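Local coordinates for fructooligosaccharide ABC transporter substrate-binding protein FusA (Streptococcus pneumoniae, PDB 5G62) that binds fructooligosaccharides, preferring tetrasaccharides and longer chains, and delivers them to the FusBC-MsmK ABC transporter for import, at residues A[121-126]-A[338-343]; A[131-136]-A[268-273]; A[440-445]-A[468-473]. The protein carries 2 engineered substitutions. One frame throughout, in Å; residues are numbered along the deposited sequence.

Interactions 1 and 2 are buried neighbours in the sugar cleft and share the fructofuranose of chain C, whereas interaction 3 is a partly buried helix pair about 37 Å and 29 Å from them, centre to centre. Along the chain, interaction 2 is nested within the loop closed by interaction 1, and the two touch where Leu125 O lies 3.0 Å from Ile132 N. Chemistry follows place. In 121-126/338-343 a carboxylate, an amide and an indole N-H form a polar network that the sugar extends to a second indole N-H; in 131-136/268-273 one indole packs on a turn without a direct hydrogen bond between the segments; in 440-445/468-473 aromatic and aliphatic contacts dominate, with a water at one side.

Interaction 1: A[121-126]-A[338-343]; sequences WIEELG and NNWGTY. With FRU (beta-D-fructofuranose), chain C.
Glu123 and Asn339 meet in the substrate cleft of this solute-binding protein, where strand 121-123 faces the C-terminal end of helix 332-340. The tight part is a polar relay. Trp121 NE1 donates to Asn339 OD1 (3.0 Å), the oxygen lying in the indole plane while the donor sits above the amide carbonyl plane. The other end of the same amide, Asn339 ND2, gives a nearly straight bond of 2.9 Å to Glu123 OE2 on its anti lone pair, with the carboxylate and amide planes turned 69° apart. Both ends of the amide are thereby used, which fixes its rotation. CG of Glu123 stands anti to the backbone N (chi1 -176°) and the chain runs on extended, carrying the carboxylate to the fructofuranose of chain C, where OE1 accepts from sugar O1 at 2.7 Å. Glu123 CB meanwhile packs over one face of the Trp121 ring. The looser part lies toward Leu125, whose CD1 comes to the edge of the Trp340 indole at 4.3 Å from CZ2 and also touches the sugar. Beyond the helix, Gly341 turns the chain away from the strand with positive phi. Arg375, another substrate-binding residue, holds Asn339 O and also bonds the fructose. Sugar O3 is gripped from two sides of the contact: it donates to Glu123 OE2 at 2.6 Å and accepts from Trp340 NE1 at 3.0 Å.

Interaction 2: A[131-136]-A[268-273]; sequences SIHSVN and FTWDKN. With FRU (beta-D-fructofuranose), chain C; FRU (beta-D-fructofuranose), chain B.
The Trp270 indole has the fructofuranose of chain B over one face, with C1 over the rim of the face and C5 3.7 Å from CD1, and O6 of the chain C fructofuranose at its edge in the ring plane. That edge is polar: Trp270 NE1 donates to O6 at 2.9 Å, with an N-H...O angle of 166°. CG is anti to the backbone N (chi1 -177°), which carries the benzo end of the indole in among residues 132-136. There CH2 comes to 3.5 Å from Ile132 O, CZ2 to 4.0 Å from Ile132 CG1, and CZ3 to 4.0 Å from Asn136 CB, while the His133 ring approaches at a slant. Ile132 CG2 covers one face of that imidazole. The turn is shaped by its own bonds: Ser131 to Ser134 form a type I beta turn, and Ser131 OG accepts from His133 N (3.1 Å) in an ST turn. Arg404 adds a cation-pi contact with Trp270 and also hydrogen-bonds Trp270 O and Val135 O, tying the two segments together. Past Trp270, Asp271 OD1 accepts from Asn273 N, an Asx turn, and on its syn lone pair from Asn273 ND2. An indole laid against a sugar while its N-H binds a hydroxyl at the edge is characteristic of carbohydrate-binding sites, here the fructooligosaccharide cleft.

Interaction 3: A[440-445]-A[468-473]; sequences ADMNDY and KELEKY
Glu469 and Tyr445 open a roughly antiparallel helix pair, in which helix 429-456 packs against helix 459-472; the short segments' axes pass 10.2 Å apart at 151°. Glu469 touches through its aliphatic part: CB lies 3.4 Å from Tyr445 OH and CG lies close by, the side chain crossing the phenol at about a right angle. Its bend at chi2 turns the carboxylate along its own helix, where OE1 and Lys472 NZ form a long salt bridge. Next, Leu470 wedges CD2 between two residues of the partner helix, 3.7 Å from Met442 CG and 3.8 Å from Tyr445 CD2, where it meets the edge of the ring. This is the buried side of the pair, and Phe220, a residue of the second calcium site, packs on both Leu470 and Met442. At the end of the segment, Tyr473 reaches in with CG anti to the carbonyl carbon, a torsion that turns one face of its ring to Asp441 and its CE2 edge to Tyr445. That edge points at the face of Tyr445 in a T-shaped stack, centroids 5.4 Å apart and planes at 85°. Over one face of Tyr473 sits Asp441 CB, 3.6 Å from the ring centroid in a CH-pi contact, with the carboxylate stacked at 25° to the ring. A water closes the exposed side, donating to Asp441 OD2 at 2.8 Å and to Tyr473 O at 2.7 Å.

Interaction 1: A[121-126]-A[338-343]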
loop_
_atom_site.group_PDB
_atom_site.type_symbol
_atom_site.label_atom_id
_atom_site.label_comp_id
_atom_site.label_asym_id
_atom_site.label_seq_id
_atom_site.Cartn_x
_atom_site.Cartn_y
_atom_site.Cartn_z
ATOM N N TRP A 121 -6.963 -6.699 9.130
ATOM C CA TRP A 121 -5.676 -6.176 9.568
ATOM C C TRP A 121 -5.877 -4.752 10.097
ATOM O O TRP A 121 -6.504 -3.934 9.430
ATOM C CB TRP A 121 -4.716 -6.166 8.376
ATOM C CG TRP A 121 -3.404 -5.463 8.553
ATOM C CD1 TRP A 121 -2.275 -5.986 9.090
ATOM C CD2 TRP A 121 -3.053 -4.140 8.089
ATOM N NE1 TRP A 121 -1.241 -5.075 9.002
ATOM C CE2 TRP A 121 -1.698 -3.936 8.407
ATOM C CE3 TRP A 121 -3.748 -3.128 7.422
ATOM C CZ2 TRP A 121 -1.028 -2.745 8.098
ATOM C CZ3 TRP A 121 -3.072 -1.933 7.128
ATOM C CH2 TRP A 121 -1.733 -1.764 7.461
ATOM N N ILE A 122 -5.347 -4.464 11.280
ATOM C CA ILE A 122 -5.448 -3.162 11.940
ATOM C C ILE A 122 -4.040 -2.763 12.392
ATOM O O ILE A 122 -3.333 -3.561 13.024
ATOM C CB ILE A 122 -6.426 -3.173 13.140
ATOM C CG1 ILE A 122 -7.871 -3.457 12.691
ATOM C CG2 ILE A 122 -6.323 -1.862 13.937
ATOM C CD1 ILE A 122 -8.832 -3.794 13.832
ATOM N N GLU A 123 -3.599 -1.564 11.984
ATOM C CA GLU A 123 -2.270 -1.079 12.324
ATOM C C GLU A 123 -2.369 0.424 12.509
ATOM O O GLU A 123 -2.548 1.162 11.524
ATOM C CB GLU A 123 -1.249 -1.433 11.245
ATOM C CG GLU A 123 0.176 -1.062 11.561
ATOM C CD GLU A 123 1.079 -1.189 10.317
ATOM O OE1 GLU A 123 1.017 -0.298 9.426
ATOM O OE2 GLU A 123 1.803 -2.195 10.244
ATOM N N GLU A 124 -2.261 0.876 13.769
ATOM C CA GLU A 124 -2.398 2.296 14.077
ATOM C C GLU A 124 -1.018 2.948 14.021
ATOM O O GLU A 124 -0.195 2.754 14.920
ATOM C CB GLU A 124 -3.106 2.482 15.418
ATOM C CG GLU A 124 -4.549 2.013 15.328
ATOM C CD GLU A 124 -5.408 2.339 16.543
ATOM O OE1 GLU A 124 -4.872 2.642 17.633
ATOM O OE2 GLU A 124 -6.637 2.310 16.359
ATOM N N LEU A 125 -0.742 3.671 12.923
ATOM C CA LEU A 125 0.487 4.465 12.807
ATOM C C LEU A 125 0.155 5.864 12.280
ATOM O O LEU A 125 0.137 6.088 11.080
ATOM C CB LEU A 125 1.505 3.748 11.921
ATOM C CG LEU A 125 2.271 2.556 12.530
ATOM C CD1 LEU A 125 2.942 1.731 11.440
ATOM C CD2 LEU A 125 3.260 2.966 13.611
ATOM N N GLY A 126 -0.039 6.806 13.188
ATOM C CA GLY A 126 -0.465 8.157 12.878
ATOM C C GLY A 126 -1.936 8.218 12.519
ATOM O O GLY A 126 -2.565 7.219 12.191
ATOM N N ASN A 338 3.217 -11.461 13.991
ATOM C CA ASN A 338 2.668 -11.841 12.701
ATOM C C ASN A 338 2.855 -10.699 11.709
ATOM O O ASN A 338 3.120 -10.924 10.526
ATOM C CB ASN A 338 1.174 -12.203 12.798
ATOM C CG ASN A 338 0.906 -13.516 13.568
ATOM O OD1 ASN A 338 1.828 -14.174 14.052
ATOM N ND2 ASN A 338 -0.380 -13.862 13.700
ATOM N N ASN A 339 2.753 -9.469 12.205
ATOM C CA ASN A 339 2.841 -8.300 11.344
ATOM C C ASN A 339 4.269 -8.029 10.886
ATOM O O ASN A 339 4.498 -7.743 9.711
ATOM C CB ASN A 339 2.269 -7.080 12.068
ATOM C CG ASN A 339 1.947 -5.926 11.108
ATOM O OD1 ASN A 339 1.377 -6.131 10.017
ATOM N ND2 ASN A 339 2.342 -4.726 11.500
ATOM N N TRP A 340 5.239 -8.142 11.777
ATOM C CA TRP A 340 6.555 -7.548 11.558
ATOM C C TRP A 340 7.743 -8.513 11.592
ATOM O O TRP A 340 8.792 -8.157 11.066
ATOM C CB TRP A 340 6.790 -6.433 12.578
ATOM C CG TRP A 340 6.088 -5.119 12.208
ATOM C CD1 TRP A 340 5.952 -4.581 10.956
ATOM C CD2 TRP A 340 5.459 -4.205 13.108
ATOM N NE1 TRP A 340 5.289 -3.377 11.028
ATOM C CE2 TRP A 340 4.963 -3.128 12.331
ATOM C CE3 TRP A 340 5.260 -4.194 14.501
ATOM C CZ2 TRP A 340 4.277 -2.068 12.888
ATOM C CZ3 TRP A 340 4.585 -3.123 15.060
ATOM C CH2 TRP A 340 4.092 -2.068 14.246
ATOM N N GLY A 341 7.616 -9.722 12.177
ATOM C CA GLY A 341 8.737 -10.626 12.352
ATOM C C GLY A 341 8.837 -11.101 13.804
ATOM O O GLY A 341 7.878 -10.989 14.578
ATOM N N THR A 342 9.998 -11.643 14.188
ATOM C CA THR A 342 10.096 -12.313 15.485
ATOM C C THR A 342 11.506 -12.191 16.075
ATOM O O THR A 342 12.346 -11.417 15.603
ATOM C CB THR A 342 9.631 -13.785 15.363
ATOM O OG1 THR A 342 9.499 -14.372 16.666
ATOM C CG2 THR A 342 10.579 -14.626 14.533
ATOM N N TYR A 343 11.741 -12.974 17.136
ATOM C CA TYR A 343 12.944 -12.957 17.965
ATOM C C TYR A 343 13.545 -14.355 18.095
ATOM O O TYR A 343 12.895 -15.377 17.862
ATOM C CB TYR A 343 12.642 -12.428 19.387
ATOM C CG TYR A 343 11.658 -13.330 20.117
ATOM C CD1 TYR A 343 10.299 -13.192 19.928
ATOM C CD2 TYR A 343 12.107 -14.362 20.950
ATOM C CE1 TYR A 343 9.390 -14.038 20.565
ATOM C CE2 TYR A 343 11.216 -15.217 21.591
ATOM C CZ TYR A 343 9.861 -15.047 21.381
ATOM O OH TYR A 343 8.960 -15.869 21.974
HETATM C C1 FRU C . 2.889 0.396 6.803
HETATM C C2 FRU C . 4.289 -0.033 7.125
HETATM C C3 FRU C . 4.460 -0.481 8.646
HETATM C C4 FRU C . 5.906 -0.250 8.866
HETATM C C5 FRU C . 6.063 0.965 8.293
HETATM C C6 FRU C . 7.459 1.226 7.831
HETATM O O1 FRU C . 1.924 -0.586 6.938
HETATM O O3 FRU C . 4.030 -1.777 8.875
HETATM O O4 FRU C . 6.123 -0.226 10.238
HETATM O O5 FRU C . 5.036 0.978 7.067
HETATM O O6 FRU C . 7.569 2.472 7.225
#

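Interaction 2: A[131-136]-A[268-273]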
loop_
_atom_site.group_PDB
_atom_site.type_symbol
_atom_site.label_atom_id
_atom_site.label_comp_id
_atom_site.label_asym_id
_atom_site.label_seq_id
_atom_site.Cartn_x
_atom_site.Cartn_y
_atom_site.Cartn_z
ATOM N N SER A 131 -1.222 10.260 9.202
ATOM C CA SER A 131 -1.160 8.838 8.902
ATOM C C SER A 131 0.088 8.487 8.089
ATOM O O SER A 131 0.448 9.193 7.145
ATOM C CB SER A 131 -2.412 8.425 8.138
ATOM O OG SER A 131 -2.327 7.107 7.726
ATOM N N ILE A 132 0.733 7.371 8.450
ATOM C CA ILE A 132 1.863 6.868 7.682
ATOM C C ILE A 132 1.468 6.553 6.234
ATOM O O ILE A 132 2.332 6.501 5.354
ATOM C CB ILE A 132 2.494 5.629 8.357
ATOM C CG1 ILE A 132 3.942 5.473 7.870
ATOM C CG2 ILE A 132 1.656 4.383 8.048
ATOM C CD1 ILE A 132 4.791 4.496 8.672
ATOM N N HIS A 133 0.177 6.368 5.967
ATOM C CA HIS A 133 -0.327 6.055 4.640
ATOM C C HIS A 133 -0.627 7.297 3.783
ATOM O O HIS A 133 -0.911 7.151 2.606
ATOM C CB HIS A 133 -1.583 5.184 4.770
ATOM C CG HIS A 133 -1.306 3.853 5.402
ATOM N ND1 HIS A 133 -1.533 3.599 6.742
ATOM C CD2 HIS A 133 -0.760 2.725 4.893
ATOM C CE1 HIS A 133 -1.156 2.367 7.018
ATOM N NE2 HIS A 133 -0.688 1.813 5.921
ATOM N N SER A 134 -0.541 8.505 4.338
ATOM C CA SER A 134 -0.956 9.706 3.622
ATOM C C SER A 134 -0.217 9.898 2.284
ATOM O O SER A 134 -0.792 10.443 1.351
ATOM C CB SER A 134 -0.752 10.933 4.503
ATOM O OG SER A 134 -1.687 10.965 5.550
ATOM N N VAL A 135 1.041 9.480 2.197
ATOM C CA VAL A 135 1.844 9.473 0.982
ATOM C C VAL A 135 2.501 8.102 0.886
ATOM O O VAL A 135 3.173 7.681 1.823
ATOM C CB VAL A 135 2.944 10.563 1.007
ATOM C CG1 VAL A 135 3.874 10.447 -0.213
ATOM C CG2 VAL A 135 2.332 11.970 1.154
ATOM N N ASN A 136 2.318 7.418 -0.241
ATOM C CA ASN A 136 3.004 6.159 -0.448
ATOM C C ASN A 136 4.272 6.298 -1.293
ATOM O O ASN A 136 5.323 5.826 -0.876
ATOM C CB ASN A 136 2.046 5.098 -1.040
ATOM C CG ASN A 136 1.398 5.484 -2.406
ATOM O OD1 ASN A 136 1.244 6.635 -2.764
ATOM N ND2 ASN A 136 0.946 4.463 -3.120
ATOM N N PHE A 268 11.299 7.081 -6.831
ATOM C CA PHE A 268 10.168 7.002 -5.900
ATOM C C PHE A 268 10.126 5.648 -5.185
ATOM O O PHE A 268 10.246 4.612 -5.831
ATOM C CB PHE A 268 8.836 7.220 -6.639
ATOM C CG PHE A 268 8.757 8.512 -7.394
ATOM C CD1 PHE A 268 9.363 8.645 -8.670
ATOM C CD2 PHE A 268 8.131 9.606 -6.853
ATOM C CE1 PHE A 268 9.311 9.841 -9.372
ATOM C CE2 PHE A 268 8.067 10.828 -7.562
ATOM C CZ PHE A 268 8.640 10.940 -8.819
ATOM N N THR A 269 9.849 5.655 -3.880
ATOM C CA THR A 269 9.630 4.393 -3.179
ATOM C C THR A 269 9.047 4.675 -1.790
ATOM O O THR A 269 9.052 5.809 -1.311
ATOM C CB THR A 269 10.919 3.529 -3.081
ATOM O OG1 THR A 269 10.598 2.160 -2.748
ATOM C CG2 THR A 269 11.902 4.112 -2.072
ATOM N N TRP A 270 8.573 3.616 -1.129
ATOM C CA TRP A 270 8.100 3.803 0.254
ATOM C C TRP A 270 9.219 4.272 1.181
ATOM O O TRP A 270 9.040 5.230 1.933
ATOM C CB TRP A 270 7.513 2.510 0.824
ATOM C CG TRP A 270 6.926 2.642 2.220
ATOM C CD1 TRP A 270 7.552 2.368 3.427
ATOM C CD2 TRP A 270 5.563 2.953 2.544
ATOM N NE1 TRP A 270 6.647 2.519 4.476
ATOM C CE2 TRP A 270 5.430 2.882 3.960
ATOM C CE3 TRP A 270 4.438 3.297 1.773
ATOM C CZ2 TRP A 270 4.229 3.178 4.607
ATOM C CZ3 TRP A 270 3.237 3.565 2.425
ATOM C CH2 TRP A 270 3.139 3.481 3.822
ATOM N N ASP A 271 10.340 3.559 1.177
ATOM C CA ASP A 271 11.473 3.787 2.073
ATOM C C ASP A 271 12.749 3.569 1.266
ATOM O O ASP A 271 12.970 2.469 0.729
ATOM C CB ASP A 271 11.388 2.825 3.274
ATOM C CG ASP A 271 12.505 3.004 4.322
ATOM O OD1 ASP A 271 13.595 3.554 4.045
ATOM O OD2 ASP A 271 12.294 2.518 5.441
ATOM N N LYS A 272 13.587 4.619 1.175
ATOM C CA LYS A 272 14.866 4.528 0.444
ATOM C C LYS A 272 15.740 3.341 0.869
ATOM O O LYS A 272 16.557 2.851 0.081
ATOM C CB LYS A 272 15.678 5.821 0.630
ATOM C CG LYS A 272 16.243 6.038 2.015
ATOM C CD LYS A 272 17.000 7.363 2.198
ATOM C CE LYS A 272 17.855 7.325 3.486
ATOM N NZ LYS A 272 18.564 8.587 3.767
ATOM N N ASN A 273 15.609 2.884 2.122
ATOM C CA ASN A 273 16.475 1.825 2.635
ATOM C C ASN A 273 16.238 0.500 1.923
ATOM O O ASN A 273 17.117 -0.356 1.918
ATOM C CB ASN A 273 16.271 1.673 4.160
ATOM C CG ASN A 273 16.886 2.840 4.968
ATOM O OD1 ASN A 273 18.065 2.849 5.217
ATOM N ND2 ASN A 273 16.076 3.771 5.405
HETATM C C1 FRU C . 2.889 0.396 6.803
HETATM C C2 FRU C . 4.289 -0.033 7.125
HETATM C C3 FRU C . 4.460 -0.481 8.646
HETATM C C4 FRU C . 5.906 -0.250 8.866
HETATM C C5 FRU C . 6.063 0.965 8.293
HETATM C C6 FRU C . 7.459 1.226 7.831
HETATM O O1 FRU C . 1.924 -0.586 6.938
HETATM O O3 FRU C . 4.030 -1.777 8.875
HETATM O O4 FRU C . 6.123 -0.226 10.238
HETATM O O5 FRU C . 5.036 0.978 7.067
HETATM O O6 FRU C . 7.569 2.472 7.225
HETATM C C1 FRU B . 4.951 -0.735 4.876
HETATM C C2 FRU B . 5.977 -1.674 4.242
HETATM C C3 FRU B . 7.426 -1.544 4.907
HETATM C C4 FRU B . 8.336 -1.891 3.753
HETATM C C5 FRU B . 7.746 -1.230 2.780
HETATM C C6 FRU B . 8.062 -1.885 1.445
HETATM O O1 FRU B . 4.689 -1.139 6.241
HETATM O O3 FRU B . 7.569 -2.436 5.925
HETATM O O4 FRU B . 9.683 -1.576 3.926
HETATM O O5 FRU B . 6.162 -1.290 3.053
HETATM O O6 FRU B . 7.216 -1.296 0.539
#

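Interaction 3: A[440-445]-A[468-473]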
loop_
_atom_site.group_PDB
_atom_site.type_symbol
_atom_site.label_atom_id
_atom_site.label_comp_id
_atom_site.label_asym_id
_atom_site.label_seq_id
_atom_site.Cartn_x
_atom_site.Cartn_y
_atom_site.Cartn_z
ATOM N N ALA A 440 -13.408 -2.071 -14.874
ATOM C CA ALA A 440 -12.839 -2.997 -15.843
ATOM C C ALA A 440 -12.408 -2.276 -17.126
ATOM O O ALA A 440 -11.428 -2.675 -17.749
ATOM C CB ALA A 440 -13.842 -4.120 -16.170
ATOM N N ASP A 441 -13.128 -1.231 -17.547
ATOM C CA ASP A 441 -12.629 -0.398 -18.638
ATOM C C ASP A 441 -11.633 0.657 -18.147
ATOM O O ASP A 441 -10.528 0.798 -18.694
ATOM C CB ASP A 441 -13.789 0.295 -19.364
ATOM C CG ASP A 441 -14.695 -0.663 -20.114
ATOM O OD1 ASP A 441 -14.209 -1.591 -20.777
ATOM O OD2 ASP A 441 -15.907 -0.457 -20.045
ATOM N N MET A 442 -12.021 1.427 -17.134
ATOM C CA MET A 442 -11.346 2.693 -16.838
ATOM C C MET A 442 -9.909 2.509 -16.365
ATOM O O MET A 442 -9.020 3.228 -16.821
ATOM C CB MET A 442 -12.122 3.486 -15.790
ATOM C CG MET A 442 -12.552 4.813 -16.291
ATOM S SD MET A 442 -13.654 5.738 -15.254
ATOM C CE MET A 442 -13.144 5.235 -13.629
ATOM N N ASN A 443 -9.658 1.560 -15.462
ATOM C CA ASN A 443 -8.406 1.575 -14.700
ATOM C C ASN A 443 -7.181 1.410 -15.608
ATOM O O ASN A 443 -6.243 2.225 -15.567
ATOM C CB ASN A 443 -8.448 0.484 -13.619
ATOM C CG ASN A 443 -9.393 0.827 -12.451
ATOM O OD1 ASN A 443 -10.063 1.852 -12.446
ATOM N ND2 ASN A 443 -9.451 -0.055 -11.470
ATOM N N ASP A 444 -7.174 0.353 -16.429
ATOM C CA ASP A 444 -6.095 0.131 -17.377
ATOM C C ASP A 444 -5.993 1.266 -18.397
ATOM O O ASP A 444 -4.888 1.642 -18.796
ATOM C CB ASP A 444 -6.311 -1.189 -18.112
ATOM C CG ASP A 444 -6.068 -2.384 -17.248
ATOM O OD1 ASP A 444 -5.342 -2.234 -16.248
ATOM O OD2 ASP A 444 -6.605 -3.470 -17.573
ATOM N N TYR A 445 -7.138 1.771 -18.861
ATOM C CA TYR A 445 -7.148 2.814 -19.878
ATOM C C TYR A 445 -6.410 4.058 -19.403
ATOM O O TYR A 445 -5.632 4.653 -20.159
ATOM C CB TYR A 445 -8.592 3.146 -20.256
ATOM C CG TYR A 445 -8.782 4.270 -21.254
ATOM C CD1 TYR A 445 -8.427 4.112 -22.590
ATOM C CD2 TYR A 445 -9.305 5.484 -20.858
ATOM C CE1 TYR A 445 -8.599 5.136 -23.502
ATOM C CE2 TYR A 445 -9.502 6.501 -21.751
ATOM C CZ TYR A 445 -9.151 6.318 -23.079
ATOM O OH TYR A 445 -9.325 7.345 -23.954
ATOM N N LYS A 468 -14.016 12.237 -23.449
ATOM C CA LYS A 468 -15.236 11.640 -23.985
ATOM C C LYS A 468 -15.226 10.127 -23.832
ATOM O O LYS A 468 -16.266 9.527 -23.556
ATOM C CB LYS A 468 -15.438 12.021 -25.446
ATOM C CG LYS A 468 -15.784 13.489 -25.614
ATOM C CD LYS A 468 -15.773 13.905 -27.072
ATOM C CE LYS A 468 -16.047 15.391 -27.206
ATOM N NZ LYS A 468 -15.665 15.901 -28.555
ATOM N N GLU A 469 -14.069 9.485 -24.013
ATOM C CA GLU A 469 -14.027 8.043 -23.837
ATOM C C GLU A 469 -14.307 7.657 -22.384
ATOM O O GLU A 469 -14.996 6.670 -22.122
ATOM C CB GLU A 469 -12.689 7.497 -24.284
ATOM C CG GLU A 469 -12.662 5.997 -24.374
ATOM C CD GLU A 469 -13.430 5.441 -25.590
ATOM O OE1 GLU A 469 -13.887 6.200 -26.483
ATOM O OE2 GLU A 469 -13.568 4.211 -25.638
ATOM N N LEU A 470 -13.787 8.421 -21.427
ATOM C CA LEU A 470 -14.073 8.099 -20.048
ATOM C C LEU A 470 -15.567 8.207 -19.749
ATOM O O LEU A 470 -16.094 7.397 -18.992
ATOM C CB LEU A 470 -13.266 8.992 -19.104
ATOM C CG LEU A 470 -11.748 8.849 -19.091
ATOM C CD1 LEU A 470 -11.126 9.991 -18.284
ATOM C CD2 LEU A 470 -11.395 7.543 -18.487
ATOM N N GLU A 471 -16.257 9.182 -20.327
ATOM C CA GLU A 471 -17.687 9.272 -20.110
ATOM C C GLU A 471 -18.429 8.106 -20.759
ATOM O O GLU A 471 -19.357 7.552 -20.162
ATOM C CB GLU A 471 -18.212 10.609 -20.606
ATOM C CG GLU A 471 -19.720 10.765 -20.398
ATOM C CD GLU A 471 -20.164 10.559 -18.935
ATOM O OE1 GLU A 471 -19.357 10.731 -17.992
ATOM O OE2 GLU A 471 -21.347 10.221 -18.740
ATOM N N LYS A 472 -17.999 7.684 -21.953
ATOM C CA LYS A 472 -18.535 6.469 -22.562
ATOM C C LYS A 472 -18.415 5.261 -21.644
ATOM O O LYS A 472 -19.318 4.423 -21.610
ATOM C CB LYS A 472 -17.828 6.172 -23.882
ATOM C CG LYS A 472 -18.307 7.027 -25.022
ATOM C CD LYS A 472 -17.506 6.793 -26.288
ATOM C CE LYS A 472 -17.912 7.797 -27.353
ATOM N NZ LYS A 472 -16.838 8.004 -28.373
ATOM N N TYR A 473 -17.296 5.135 -20.926
ATOM C CA TYR A 473 -17.081 4.056 -19.978
ATOM C C TYR A 473 -17.877 4.233 -18.687
ATOM O O TYR A 473 -17.905 3.309 -17.874
ATOM C CB TYR A 473 -15.595 3.953 -19.627
ATOM C CG TYR A 473 -14.675 3.457 -20.727
ATOM C CD1 TYR A 473 -15.131 2.562 -21.689
ATOM C CD2 TYR A 473 -13.338 3.838 -20.754
ATOM C CE1 TYR A 473 -14.317 2.115 -22.685
ATOM C CE2 TYR A 473 -12.488 3.393 -21.753
ATOM C CZ TYR A 473 -12.993 2.542 -22.721
ATOM O OH TYR A 473 -12.180 2.060 -23.683
HETATM O O HOH W 1 -18.048 0.729 -18.741
#